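PDB 5CE6: FACT-Spt16 from Cicer arietinum, which probably binds histones H3-H4 through this N-terminal domain and works as a subunit of the FACT histone chaperone complex in transcription. Local coordinates for residues 31-34 with 35-38; 43-47 with 48-52; 185-188 with 189-193; 342-345 with 346-349; 383-386 with 387-390. All coordinates share one frame; numbering follows the deposited sequence. Where two conformers were deposited one is given.

Contact 1. Residues 31-34 with 35-38; sequences TRLK and AFYS
The carbonyl oxygen of K34 is gripped twice by one residue, S38. The backbone N of S38 lies 2.8 Å from K34 O, and the hydroxyl, S38 OG, gives its proton to the same K34 O at 3.1 Å. The two donors differ in approach: the N-H comes almost in line with the carbonyl, the hydroxyl from 41° above its plane. S38 can reach back because OG lies beside its own backbone N (chi1 -74°). Such folding back of a serine onto the carbonyl four residues earlier suits an alpha helix, here helix 26-42 of the N-terminal lobe, whose regular bonds include Y37 N to L33 O at 2.9 Å. On the flank that faces the fold, L33 and Y37 point the same way, and L33 CD1 rests 3.8 Å from Y37 CE1. That methyl also sits at the edge of the F36 ring, 4.4 Å from F36 CD2. Replacing Y37 with alanine would probably leave the T90 carbonyl, which the tyrosine OH reaches, without this mate and open a gap beside L33 CD1. Beyond the pair, L33 is packed on A113 and V117 of helix 110-117, and the F36 ring meets F89 edge-to-face.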
loop_
_atom_site.group_PDB
_atom_site.type_symbol
_atom_site.label_atom_id
_atom_site.label_comp_id
_atom_site.label_asym_id
_atom_site.label_seq_id
_atom_site.Cartn_x
_atom_site.Cartn_y
_atom_site.Cartn_z
ATOM N N THR A 31 22.230 -6.552 3.985
ATOM C CA THR A 31 21.387 -7.698 3.683
ATOM C C THR A 31 20.471 -7.399 2.507
ATOM O O THR A 31 20.329 -8.211 1.583
ATOM C CB THR A 31 20.541 -8.102 4.900
ATOM O OG1 THR A 31 21.408 -8.552 5.946
ATOM C CG2 THR A 31 19.590 -9.220 4.538
ATOM N N ARG A 32 19.864 -6.218 2.530
ATOM C CA ARG A 32 18.929 -5.841 1.484
ATOM C C ARG A 32 19.610 -5.466 0.162
ATOM O O ARG A 32 19.073 -5.771 -0.905
ATOM C CB ARG A 32 17.967 -4.766 1.991
ATOM C CG ARG A 32 16.967 -5.342 3.001
ATOM C CD ARG A 32 16.017 -4.307 3.582
ATOM N NE ARG A 32 15.236 -4.887 4.677
ATOM C CZ ARG A 32 14.397 -4.211 5.457
ATOM N NH1 ARG A 32 14.212 -2.914 5.286
ATOM N NH2 ARG A 32 13.752 -4.842 6.435
ATOM N N LEU A 33 20.797 -4.854 0.226
ATOM C CA LEU A 33 21.542 -4.550 -0.995
ATOM C C LEU A 33 21.944 -5.854 -1.689
ATOM O O LEU A 33 21.876 -5.976 -2.917
ATOM C CB LEU A 33 22.775 -3.679 -0.700
ATOM C CG LEU A 33 23.538 -3.088 -1.890
ATOM C CD1 LEU A 33 22.621 -2.190 -2.695
ATOM C CD2 LEU A 33 24.762 -2.310 -1.421
ATOM N N LYS A 34 22.349 -6.837 -0.889
ATOM C CA LYS A 34 22.694 -8.153 -1.411
ATOM C C LYS A 34 21.477 -8.813 -2.050
ATOM O O LYS A 34 21.556 -9.345 -3.159
ATOM C CB LYS A 34 23.239 -9.032 -0.285
ATOM C CG LYS A 34 24.029 -10.243 -0.750
ATOM C CD LYS A 34 25.315 -10.378 0.058
ATOM C CE LYS A 34 25.076 -10.056 1.530
ATOM N NZ LYS A 34 26.347 -9.882 2.287
ATOM N N ALA A 35 20.353 -8.762 -1.342
ATOM C CA ALA A 35 19.103 -9.329 -1.840
ATOM C C ALA A 35 18.723 -8.708 -3.178
ATOM O O ALA A 35 18.358 -9.415 -4.116
ATOM C CB ALA A 35 17.986 -9.135 -0.827
ATOM N N PHE A 36 18.829 -7.382 -3.253
ATOM C CA PHE A 36 18.568 -6.634 -4.481
ATOM C C PHE A 36 19.505 -7.075 -5.623
ATOM O O PHE A 36 19.035 -7.468 -6.692
ATOM C CB PHE A 36 18.709 -5.125 -4.189
ATOM C CG PHE A 36 18.565 -4.234 -5.399
ATOM C CD1 PHE A 36 17.740 -4.580 -6.459
ATOM C CD2 PHE A 36 19.272 -3.042 -5.468
ATOM C CE1 PHE A 36 17.616 -3.750 -7.564
ATOM C CE2 PHE A 36 19.149 -2.203 -6.567
ATOM C CZ PHE A 36 18.324 -2.557 -7.615
ATOM N N TYR A 37 20.818 -7.001 -5.414
ATOM C CA TYR A 37 21.756 -7.378 -6.475
ATOM C C TYR A 37 21.609 -8.840 -6.917
ATOM O O TYR A 37 21.744 -9.152 -8.104
ATOM C CB TYR A 37 23.207 -7.070 -6.081
ATOM C CG TYR A 37 23.633 -5.681 -6.480
ATOM C CD1 TYR A 37 23.070 -4.564 -5.880
ATOM C CD2 TYR A 37 24.579 -5.490 -7.470
ATOM C CE1 TYR A 37 23.447 -3.282 -6.251
ATOM C CE2 TYR A 37 24.974 -4.208 -7.849
ATOM C CZ TYR A 37 24.395 -3.115 -7.235
ATOM O OH TYR A 37 24.772 -1.842 -7.601
ATOM N N SER A 38 21.320 -9.722 -5.967
ATOM C CA SER A 38 21.088 -11.131 -6.277
ATOM C C SER A 38 19.860 -11.320 -7.160
ATOM O O SER A 38 19.916 -12.014 -8.179
ATOM C CB SER A 38 20.924 -11.938 -4.990
ATOM O OG SER A 38 22.173 -12.099 -4.342
#

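Contact 2. Residues 43-47 with 48-52; sequences RRTDL and WGSSD
R43, the first residue to leave helical geometry after helix 26-42, turns its carbonyl to W48: W48 N reaches R43 O at 3.2 Å, while L47 N takes the same oxygen. R43 O also lies at the edge of the indole, close to CD1. The R43 side chain, bent at chi2 and chi3, folds back so that its NH2 forms a salt bridge with D46 OD2 at 3.1 Å. R44 works in two directions. Its O accepts from S50 N at 2.8 Å, drawing in the type I' turn W48-S51, which S51 N closes on W48 O. Its side chain bends at chi3 (-57°) and turns the guanidinium edge to the S51 carbonyl, NH1 meeting S51 O at 3.0 Å, 6° out of the guanidinium plane; NH2 is salt-bridged to D41. T45 brings OG1 to 3.6 Å from S50 OG, a loose approach. After D46 comes L47, whose CD1 lies over the centre of one face of the R43 guanidinium, 3.6 Å above its plane. The whole loop leads from helix 26-42 to strand 53-58. Since R44 holds D41 behind it and the S51 carbonyl ahead of it, one cation ties the end of the helix to the far side of the turn, and its charge is probably offset in part by D41.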
loop_
_atom_site.group_PDB
_atom_site.type_symbol
_atom_site.label_atom_id
_atom_site.label_comp_id
_atom_site.label_asym_id
_atom_site.label_seq_id
_atom_site.Cartn_x
_atom_site.Cartn_y
_atom_site.Cartn_z
ATOM N N ARG A 43 17.143 -12.645 -12.042
ATOM C CA ARG A 43 15.991 -12.423 -12.907
ATOM C C ARG A 43 16.165 -11.206 -13.813
ATOM O O ARG A 43 15.207 -10.474 -14.057
ATOM C CB ARG A 43 14.732 -12.257 -12.053
ATOM C CG ARG A 43 14.507 -13.398 -11.074
ATOM C CD ARG A 43 14.074 -14.660 -11.802
ATOM N NE ARG A 43 12.746 -14.511 -12.387
ATOM C CZ ARG A 43 11.613 -14.731 -11.726
ATOM N NH1 ARG A 43 11.648 -15.107 -10.455
ATOM N NH2 ARG A 43 10.446 -14.572 -12.332
ATOM N N ARG A 44 17.379 -11.012 -14.330
ATOM C CA ARG A 44 17.701 -9.826 -15.131
ATOM C C ARG A 44 16.766 -9.635 -16.335
ATOM O O ARG A 44 16.196 -8.561 -16.531
ATOM C CB ARG A 44 19.170 -9.865 -15.577
ATOM C CG ARG A 44 19.711 -8.526 -16.066
ATOM C CD ARG A 44 21.205 -8.596 -16.356
ATOM N NE ARG A 44 21.975 -9.033 -15.192
ATOM C CZ ARG A 44 22.480 -8.215 -14.271
ATOM N NH1 ARG A 44 22.299 -6.905 -14.372
ATOM N NH2 ARG A 44 23.170 -8.704 -13.247
ATOM N N THR A 45 16.599 -10.689 -17.126
ATOM C CA THR A 45 15.783 -10.628 -18.332
ATOM C C THR A 45 14.290 -10.664 -18.017
ATOM O O THR A 45 13.491 -9.951 -18.627
ATOM C CB THR A 45 16.109 -11.807 -19.260
ATOM O OG1 THR A 45 17.498 -11.771 -19.605
ATOM C CG2 THR A 45 15.279 -11.733 -20.525
ATOM N N ASP A 46 13.927 -11.498 -17.050
ATOM C CA ASP A 46 12.534 -11.829 -16.787
ATOM C C ASP A 46 11.773 -10.724 -16.058
ATOM O O ASP A 46 10.611 -10.458 -16.362
ATOM C CB ASP A 46 12.470 -13.131 -15.983
ATOM C CG ASP A 46 11.194 -13.909 -16.230
ATOM O OD1 ASP A 46 10.496 -13.618 -17.226
ATOM O OD2 ASP A 46 10.899 -14.825 -15.432
ATOM N N LEU A 47 12.433 -10.083 -15.100
ATOM C CA LEU A 47 11.778 -9.108 -14.239
ATOM C C LEU A 47 12.461 -7.745 -14.271
ATOM O O LEU A 47 11.847 -6.732 -13.938
ATOM C CB LEU A 47 11.747 -9.617 -12.800
ATOM C CG LEU A 47 10.879 -10.848 -12.549
ATOM C CD1 LEU A 47 10.870 -11.178 -11.078
ATOM C CD2 LEU A 47 9.470 -10.597 -13.052
ATOM N N TRP A 48 13.732 -7.720 -14.656
ATOM C CA TRP A 48 14.501 -6.475 -14.593
ATOM C C TRP A 48 14.838 -5.894 -15.962
ATOM O O TRP A 48 15.801 -5.141 -16.100
ATOM C CB TRP A 48 15.768 -6.669 -13.756
ATOM C CG TRP A 48 15.469 -6.997 -12.331
ATOM C CD1 TRP A 48 15.452 -8.237 -11.764
ATOM C CD2 TRP A 48 15.121 -6.073 -11.287
ATOM N NE1 TRP A 48 15.123 -8.144 -10.433
ATOM C CE2 TRP A 48 14.920 -6.825 -10.112
ATOM C CE3 TRP A 48 14.959 -4.682 -11.232
ATOM C CZ2 TRP A 48 14.568 -6.238 -8.894
ATOM C CZ3 TRP A 48 14.607 -4.097 -10.020
ATOM C CH2 TRP A 48 14.422 -4.874 -8.868
ATOM N N GLY A 49 14.032 -6.248 -16.961
ATOM C CA GLY A 49 14.147 -5.693 -18.302
ATOM C C GLY A 49 15.526 -5.715 -18.934
ATOM O O GLY A 49 15.868 -4.808 -19.697
ATOM N N SER A 50 16.309 -6.748 -18.623
ATOM C CA SER A 50 17.676 -6.901 -19.137
ATOM C C SER A 50 18.595 -5.721 -18.811
ATOM O O SER A 50 19.530 -5.420 -19.563
ATOM C CB SER A 50 17.669 -7.155 -20.649
ATOM O OG SER A 50 17.144 -8.434 -20.951
ATOM N N SER A 51 18.329 -5.052 -17.695
ATOM C CA SER A 51 19.048 -3.822 -17.363
ATOM C C SER A 51 20.464 -4.047 -16.837
ATOM O O SER A 51 20.714 -4.961 -16.049
ATOM C CB SER A 51 18.246 -2.979 -16.370
ATOM O OG SER A 51 17.871 -3.741 -15.237
ATOM N N ASP A 52 21.380 -3.191 -17.284
ATOM C CA ASP A 52 22.769 -3.213 -16.853
ATOM C C ASP A 52 22.906 -2.266 -15.670
ATOM O O ASP A 52 23.826 -2.382 -14.864
ATOM C CB ASP A 52 23.694 -2.732 -17.975
ATOM C CG ASP A 52 23.423 -3.416 -19.300
ATOM O OD1 ASP A 52 23.795 -4.600 -19.442
ATOM O OD2 ASP A 52 22.858 -2.761 -20.202
#

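Contact 3. Residues 185-188 with 189-193; sequences SDVA and NGFSA
V187 O is shared by two backbone N-H groups of the helix that begins just after it. F191 N meets V187 O at 3.2 Å and nearly in line with the carbonyl, whereas G190 N reaches the same V187 O at 2.9 Å from well above its plane, 61° out. This is the tight side of a strand-to-helix junction in which V187 occupies the N-cap of helix 188-196 and strand 183-186, an outermost strand of its sheet, runs into it. The side chains of V187 and F191 cross here, V187 CG2 touching F191 CE2 at 3.9 Å. With F191 CG beside its own backbone N (chi1 -73°), the ring is directed back toward V187, into a buried setting shared with I54 and V56 of strand 53-58 and with W48, which it meets edge-to-face. There is little room at G190: a beta carbon there would sit tightly against V187 O.

The other side is looser and more polar. D186 OD1 accepts from A188 N at 3.0 Å, an Asx turn, the N-H arriving 57° out of the carboxylate plane; the same oxygen is also bound by A161 N. A water accepts from N189 N at 2.9 Å and gives a weak bond to D186 O, while the N189 side chain is exposed. Because a valine at the N-cap has no polar side chain to offer, the early N-H groups are met by a carboxylate, a water and a carbonyl, and the helix start would be expected to steady the negative charge of D186.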
loop_
_atom_site.group_PDB
_atom_site.type_symbol
_atom_site.label_atom_id
_atom_site.label_comp_id
_atom_site.label_asym_id
_atom_site.label_seq_id
_atom_site.Cartn_x
_atom_site.Cartn_y
_atom_site.Cartn_z
ATOM N N SER A 185 14.213 0.358 -19.742
ATOM C CA SER A 185 13.282 -0.726 -19.407
ATOM C C SER A 185 12.527 -0.466 -18.108
ATOM O O SER A 185 13.110 -0.020 -17.121
ATOM C CB SER A 185 14.033 -2.054 -19.277
ATOM O OG SER A 185 14.595 -2.446 -20.513
ATOM N N ASP A 186 11.230 -0.758 -18.103
ATOM C CA ASP A 186 10.444 -0.672 -16.882
ATOM C C ASP A 186 10.871 -1.822 -15.982
ATOM O O ASP A 186 10.927 -2.973 -16.420
ATOM C CB ASP A 186 8.945 -0.760 -17.197
ATOM C CG ASP A 186 8.064 -0.550 -15.974
ATOM O OD1 ASP A 186 8.576 -0.146 -14.910
ATOM O OD2 ASP A 186 6.841 -0.776 -16.081
ATOM N N VAL A 187 11.201 -1.513 -14.732
ATOM C CA VAL A 187 11.586 -2.549 -13.781
ATOM C C VAL A 187 10.669 -2.587 -12.559
ATOM O O VAL A 187 11.029 -3.140 -11.524
ATOM C CB VAL A 187 13.063 -2.420 -13.339
ATOM C CG1 VAL A 187 13.976 -2.649 -14.511
ATOM C CG2 VAL A 187 13.334 -1.059 -12.713
ATOM N N ALA A 188 9.478 -2.007 -12.680
ATOM C CA ALA A 188 8.544 -1.999 -11.555
ATOM C C ALA A 188 8.251 -3.416 -11.051
ATOM O O ALA A 188 8.111 -3.645 -9.847
ATOM C CB ALA A 188 7.262 -1.276 -11.920
ATOM N N ASN A 189 8.179 -4.366 -11.979
ATOM C CA ASN A 189 7.886 -5.749 -11.635
ATOM C C ASN A 189 9.036 -6.395 -10.881
ATOM O O ASN A 189 8.841 -7.356 -10.133
ATOM C CB ASN A 189 7.549 -6.560 -12.889
ATOM C CG ASN A 189 6.246 -6.123 -13.532
ATOM O OD1 ASN A 189 5.394 -5.526 -12.880
ATOM N ND2 ASN A 189 6.087 -6.420 -14.818
ATOM N N GLY A 190 10.240 -5.871 -11.075
ATOM C CA GLY A 190 11.382 -6.387 -10.347
ATOM C C GLY A 190 11.285 -5.972 -8.895
ATOM O O GLY A 190 11.426 -6.796 -7.986
ATOM N N PHE A 191 11.054 -4.683 -8.672
ATOM C CA PHE A 191 10.877 -4.183 -7.313
ATOM C C PHE A 191 9.681 -4.827 -6.611
ATOM O O PHE A 191 9.752 -5.135 -5.419
ATOM C CB PHE A 191 10.762 -2.661 -7.314
ATOM C CG PHE A 191 12.062 -1.970 -7.574
ATOM C CD1 PHE A 191 13.149 -2.184 -6.733
ATOM C CD2 PHE A 191 12.211 -1.122 -8.659
ATOM C CE1 PHE A 191 14.361 -1.550 -6.963
ATOM C CE2 PHE A 191 13.419 -0.486 -8.900
ATOM C CZ PHE A 191 14.495 -0.698 -8.047
ATOM N N SER A 192 8.598 -5.042 -7.354
ATOM C CA SER A 192 7.408 -5.708 -6.810
ATOM C C SER A 192 7.729 -7.103 -6.274
ATOM O O SER A 192 7.308 -7.471 -5.174
ATOM C CB SER A 192 6.306 -5.790 -7.869
ATOM O OG SER A 192 5.217 -6.574 -7.409
ATOM N N ALA A 193 8.487 -7.871 -7.050
ATOM C CA ALA A 193 8.921 -9.198 -6.624
ATOM C C ALA A 193 9.845 -9.091 -5.411
ATOM O O ALA A 193 9.734 -9.857 -4.458
ATOM C CB ALA A 193 9.623 -9.918 -7.771
HETATM O O HOH W 1 8.332 -3.930 -14.852
#

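Contact 4. Residues 342-345 with 346-349; sequences SLKP and GNKL
N347 reaches back over the turn with both its nitrogens. Its backbone N bonds to K344 O at 3.0 Å, while ND2 of the side chain reaches further, to S342 O at 3.1 Å. The second bond is almost straight, 170° at the hydrogen, and S342 O lies in the plane of the N347 amide, although the donor stands 37° above the carbonyl plane. N347 CG lies beside its own backbone N (chi1 -69°), which swings the amide inward, so that CB comes 3.4 Å from K344 O and ND2 lies 3.8 Å from K344 CB. An alanine in place of N347 would probably leave S342 O without the amide that holds it and the loop base freer to open. P345 and G346 form the bend itself, and at G346 the backbone angles would drive any beta carbon into P345 O. Around them, L343 is packed on I433 and V406, and G346 and N347 bond through their backbones to V398. Proline and then glycine at the two central positions, closed by N347 N on K344 O, make a classic type II beta turn, here joining helices 323-342 and 349-363 of the aminopeptidase-like M24 fold.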
loop_
_atom_site.group_PDB
_atom_site.type_symbol
_atom_site.label_atom_id
_atom_site.label_comp_id
_atom_site.label_asym_id
_atom_site.label_seq_id
_atom_site.Cartn_x
_atom_site.Cartn_y
_atom_site.Cartn_z
ATOM N N SER A 342 -8.329 -18.790 0.561
ATOM C CA SER A 342 -7.658 -19.266 -0.644
ATOM C C SER A 342 -6.250 -18.716 -0.792
ATOM O O SER A 342 -5.496 -19.163 -1.653
ATOM C CB SER A 342 -8.475 -18.925 -1.893
ATOM O OG SER A 342 -9.702 -19.623 -1.913
ATOM N N LEU A 343 -5.895 -17.734 0.032
ATOM C CA LEU A 343 -4.550 -17.162 -0.035
ATOM C C LEU A 343 -3.576 -18.013 0.779
ATOM O O LEU A 343 -3.316 -17.747 1.952
ATOM C CB LEU A 343 -4.546 -15.704 0.430
ATOM C CG LEU A 343 -5.232 -14.775 -0.568
ATOM C CD1 LEU A 343 -5.463 -13.408 0.046
ATOM C CD2 LEU A 343 -4.408 -14.648 -1.852
ATOM N N LYS A 344 -3.077 -19.069 0.141
ATOM C CA LYS A 344 -2.197 -20.034 0.782
ATOM C C LYS A 344 -1.039 -20.258 -0.160
ATOM O O LYS A 344 -1.218 -20.179 -1.376
ATOM C CB LYS A 344 -2.927 -21.364 1.001
ATOM C CG LYS A 344 -4.159 -21.288 1.885
ATOM C CD LYS A 344 -3.783 -21.097 3.343
ATOM C CE LYS A 344 -5.017 -20.869 4.211
ATOM N NZ LYS A 344 -6.021 -21.957 4.047
ATOM N N PRO A 345 0.158 -20.530 0.389
ATOM C CA PRO A 345 1.323 -20.734 -0.480
ATOM C C PRO A 345 1.055 -21.767 -1.577
ATOM O O PRO A 345 0.541 -22.855 -1.307
ATOM C CB PRO A 345 2.397 -21.229 0.494
ATOM C CG PRO A 345 2.032 -20.548 1.793
ATOM C CD PRO A 345 0.521 -20.591 1.819
ATOM N N GLY A 346 1.380 -21.401 -2.813
ATOM C CA GLY A 346 1.240 -22.313 -3.929
ATOM C C GLY A 346 -0.018 -22.064 -4.742
ATOM O O GLY A 346 -0.159 -22.594 -5.844
ATOM N N ASN A 347 -0.939 -21.279 -4.197
ATOM C CA ASN A 347 -2.175 -20.952 -4.908
ATOM C C ASN A 347 -2.036 -19.670 -5.725
ATOM O O ASN A 347 -1.320 -18.767 -5.332
ATOM C CB ASN A 347 -3.332 -20.801 -3.921
ATOM C CG ASN A 347 -3.739 -22.113 -3.282
ATOM O OD1 ASN A 347 -3.273 -23.182 -3.673
ATOM N ND2 ASN A 347 -4.646 -22.040 -2.305
ATOM N N LYS A 348 -2.737 -19.587 -6.855
ATOM C CA LYS A 348 -2.718 -18.370 -7.676
ATOM C C LYS A 348 -3.599 -17.283 -7.068
ATOM O O LYS A 348 -4.657 -17.582 -6.526
ATOM C CB LYS A 348 -3.227 -18.685 -9.084
ATOM C CG LYS A 348 -2.313 -19.588 -9.895
ATOM C CD LYS A 348 -2.925 -19.953 -11.238
ATOM C CE LYS A 348 -1.846 -20.310 -12.254
ATOM N NZ LYS A 348 -0.850 -21.271 -11.700
ATOM N N LEU A 349 -3.177 -16.024 -7.166
ATOM C CA LEU A 349 -4.013 -14.919 -6.689
ATOM C C LEU A 349 -5.359 -14.943 -7.407
ATOM O O LEU A 349 -6.392 -14.644 -6.813
ATOM C CB LEU A 349 -3.322 -13.566 -6.882
ATOM C CG LEU A 349 -2.410 -13.026 -5.770
ATOM C CD1 LEU A 349 -1.292 -13.981 -5.437
ATOM C CD2 LEU A 349 -1.837 -11.674 -6.171
#

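Contact 5. Residues 383-386 with 387-390; sequences FRES and GLNI
N389 and R384 bring their ends together, ND2 to NH2, beside a turn in which L388 N bonds to E385 O at 3.0 Å. The turn lies in the loop between strands 376-378 and 403-414 of the M24-type domain, whose family fold is known as the pita-bread fold. A second, weak bond follows from N389 N to S386 O, so the chain keeps curling for one more residue.

From this end the N389 side chain can be followed outward. Its CB packs 3.6 Å from S386 O, the acceptor of that weak bond. CG stands anti to the backbone N (chi1 -167°), which turns the amide back across the curl toward the arginine. At the fork, OD1 accepts from the hydroxyl of S374, which helps to set which way round the amide sits, and ND2 faces the tip of R384. There ND2 lies 3.3 Å from R384 NH2, but both are donors and no bond joins them; the guanidinium and amide planes are 81° apart. A water accepts from N389 ND2 at 3.1 Å and lies close to R384 NH2 as well, but that second approach is too short to be relied on. R384 gets there by an extended chain from CG to NE, and an acetate lies about 5 Å from its side chain.

On the buried side E385 and L388 point the same way. The carboxylate of E385 holds K198 by a salt bridge through OE2, while the other oxygen, E385 OE1, touches the methyl L388 CD1 at 3.7 Å.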
loop_
_atom_site.group_PDB
_atom_site.type_symbol
_atom_site.label_atom_id
_atom_site.label_comp_id
_atom_site.label_asym_id
_atom_site.label_seq_id
_atom_site.Cartn_x
_atom_site.Cartn_y
_atom_site.Cartn_z
ATOM N N PHE A 383 1.370 1.304 0.200
ATOM C CA PHE A 383 0.019 0.919 0.585
ATOM C C PHE A 383 -0.596 -0.062 -0.420
ATOM O O PHE A 383 -1.353 -0.981 -0.060
ATOM C CB PHE A 383 -0.872 2.151 0.732
ATOM C CG PHE A 383 -2.240 1.810 1.214
ATOM C CD1 PHE A 383 -2.451 1.491 2.552
ATOM C CD2 PHE A 383 -3.300 1.769 0.328
ATOM C CE1 PHE A 383 -3.714 1.120 2.998
ATOM C CE2 PHE A 383 -4.561 1.413 0.762
ATOM C CZ PHE A 383 -4.770 1.100 2.095
ATOM N N ARG A 384 -0.273 0.146 -1.692
ATOM C CA ARG A 384 -0.788 -0.690 -2.746
ATOM C C ARG A 384 0.352 -1.268 -3.585
ATOM O O ARG A 384 0.997 -0.551 -4.356
ATOM C CB ARG A 384 -1.717 0.161 -3.608
ATOM C CG ARG A 384 -2.568 -0.573 -4.573
ATOM C CD ARG A 384 -3.561 0.399 -5.186
ATOM N NE ARG A 384 -4.254 -0.207 -6.306
ATOM C CZ ARG A 384 -5.381 -0.896 -6.184
ATOM N NH1 ARG A 384 -5.934 -1.043 -4.986
ATOM N NH2 ARG A 384 -5.953 -1.428 -7.256
ATOM N N GLU A 385 0.608 -2.561 -3.414
ATOM C CA GLU A 385 1.558 -3.279 -4.257
ATOM C C GLU A 385 0.837 -3.786 -5.512
ATOM O O GLU A 385 0.184 -4.832 -5.501
ATOM C CB GLU A 385 2.212 -4.416 -3.468
ATOM C CG GLU A 385 2.963 -3.893 -2.236
ATOM C CD GLU A 385 3.632 -4.981 -1.416
ATOM O OE1 GLU A 385 3.451 -6.181 -1.723
ATOM O OE2 GLU A 385 4.337 -4.632 -0.449
ATOM N N SER A 386 0.949 -3.021 -6.591
ATOM C CA SER A 386 0.163 -3.276 -7.796
ATOM C C SER A 386 0.419 -4.634 -8.452
ATOM O O SER A 386 -0.493 -5.213 -9.043
ATOM C CB SER A 386 0.354 -2.148 -8.811
ATOM O OG SER A 386 -0.127 -0.923 -8.289
ATOM N N GLY A 387 1.648 -5.143 -8.342
ATOM C CA GLY A 387 1.989 -6.439 -8.909
ATOM C C GLY A 387 1.329 -7.621 -8.210
ATOM O O GLY A 387 1.343 -8.753 -8.710
ATOM N N LEU A 388 0.735 -7.365 -7.049
ATOM C CA LEU A 388 0.050 -8.411 -6.302
ATOM C C LEU A 388 -1.433 -8.099 -6.160
ATOM O O LEU A 388 -2.014 -8.305 -5.098
ATOM C CB LEU A 388 0.668 -8.579 -4.913
ATOM C CG LEU A 388 2.059 -9.207 -4.837
ATOM C CD1 LEU A 388 2.487 -9.332 -3.382
ATOM C CD2 LEU A 388 2.051 -10.575 -5.500
ATOM N N ASN A 389 -2.045 -7.589 -7.224
ATOM C CA ASN A 389 -3.482 -7.345 -7.206
ATOM C C ASN A 389 -4.255 -8.657 -7.253
ATOM O O ASN A 389 -4.054 -9.483 -8.149
ATOM C CB ASN A 389 -3.857 -6.426 -8.378
ATOM C CG ASN A 389 -5.259 -5.865 -8.264
ATOM O OD1 ASN A 389 -6.230 -6.612 -8.147
ATOM N ND2 ASN A 389 -5.374 -4.538 -8.318
ATOM N N ILE A 390 -5.119 -8.874 -6.266
ATOM C CA ILE A 390 -5.920 -10.089 -6.230
ATOM C C ILE A 390 -7.084 -9.913 -7.190
ATOM O O ILE A 390 -8.138 -9.386 -6.823
ATOM C CB ILE A 390 -6.452 -10.387 -4.804
ATOM C CG1 ILE A 390 -5.298 -10.375 -3.799
ATOM C CG2 ILE A 390 -7.165 -11.747 -4.762
ATOM C CD1 ILE A 390 -5.760 -10.253 -2.358
HETATM O O HOH W 2 -7.773 -2.624 -8.468
#

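Overall arrangement
All five contacts are local and come in series along the chain, so none nests in or crosses another. Contact 1 is a turn of helix 26-42, and contact 2 closes the loop leading from it to strand 53-58. Contact 3 joins strand 183-186 to helix 188-196; W48 of contact 2 touches both F36 and F191, and G49 O probably bonds S185 OG, drawing the first three into one N-terminal lobe cluster. Contact 4 bends the chain between helices 323-342 and 349-363, and contact 5 curls the loop before strand 403-414. L349 packs on L388 and I390, joining these two, while S192 OG against G387 CA links contact 3 to contact 5.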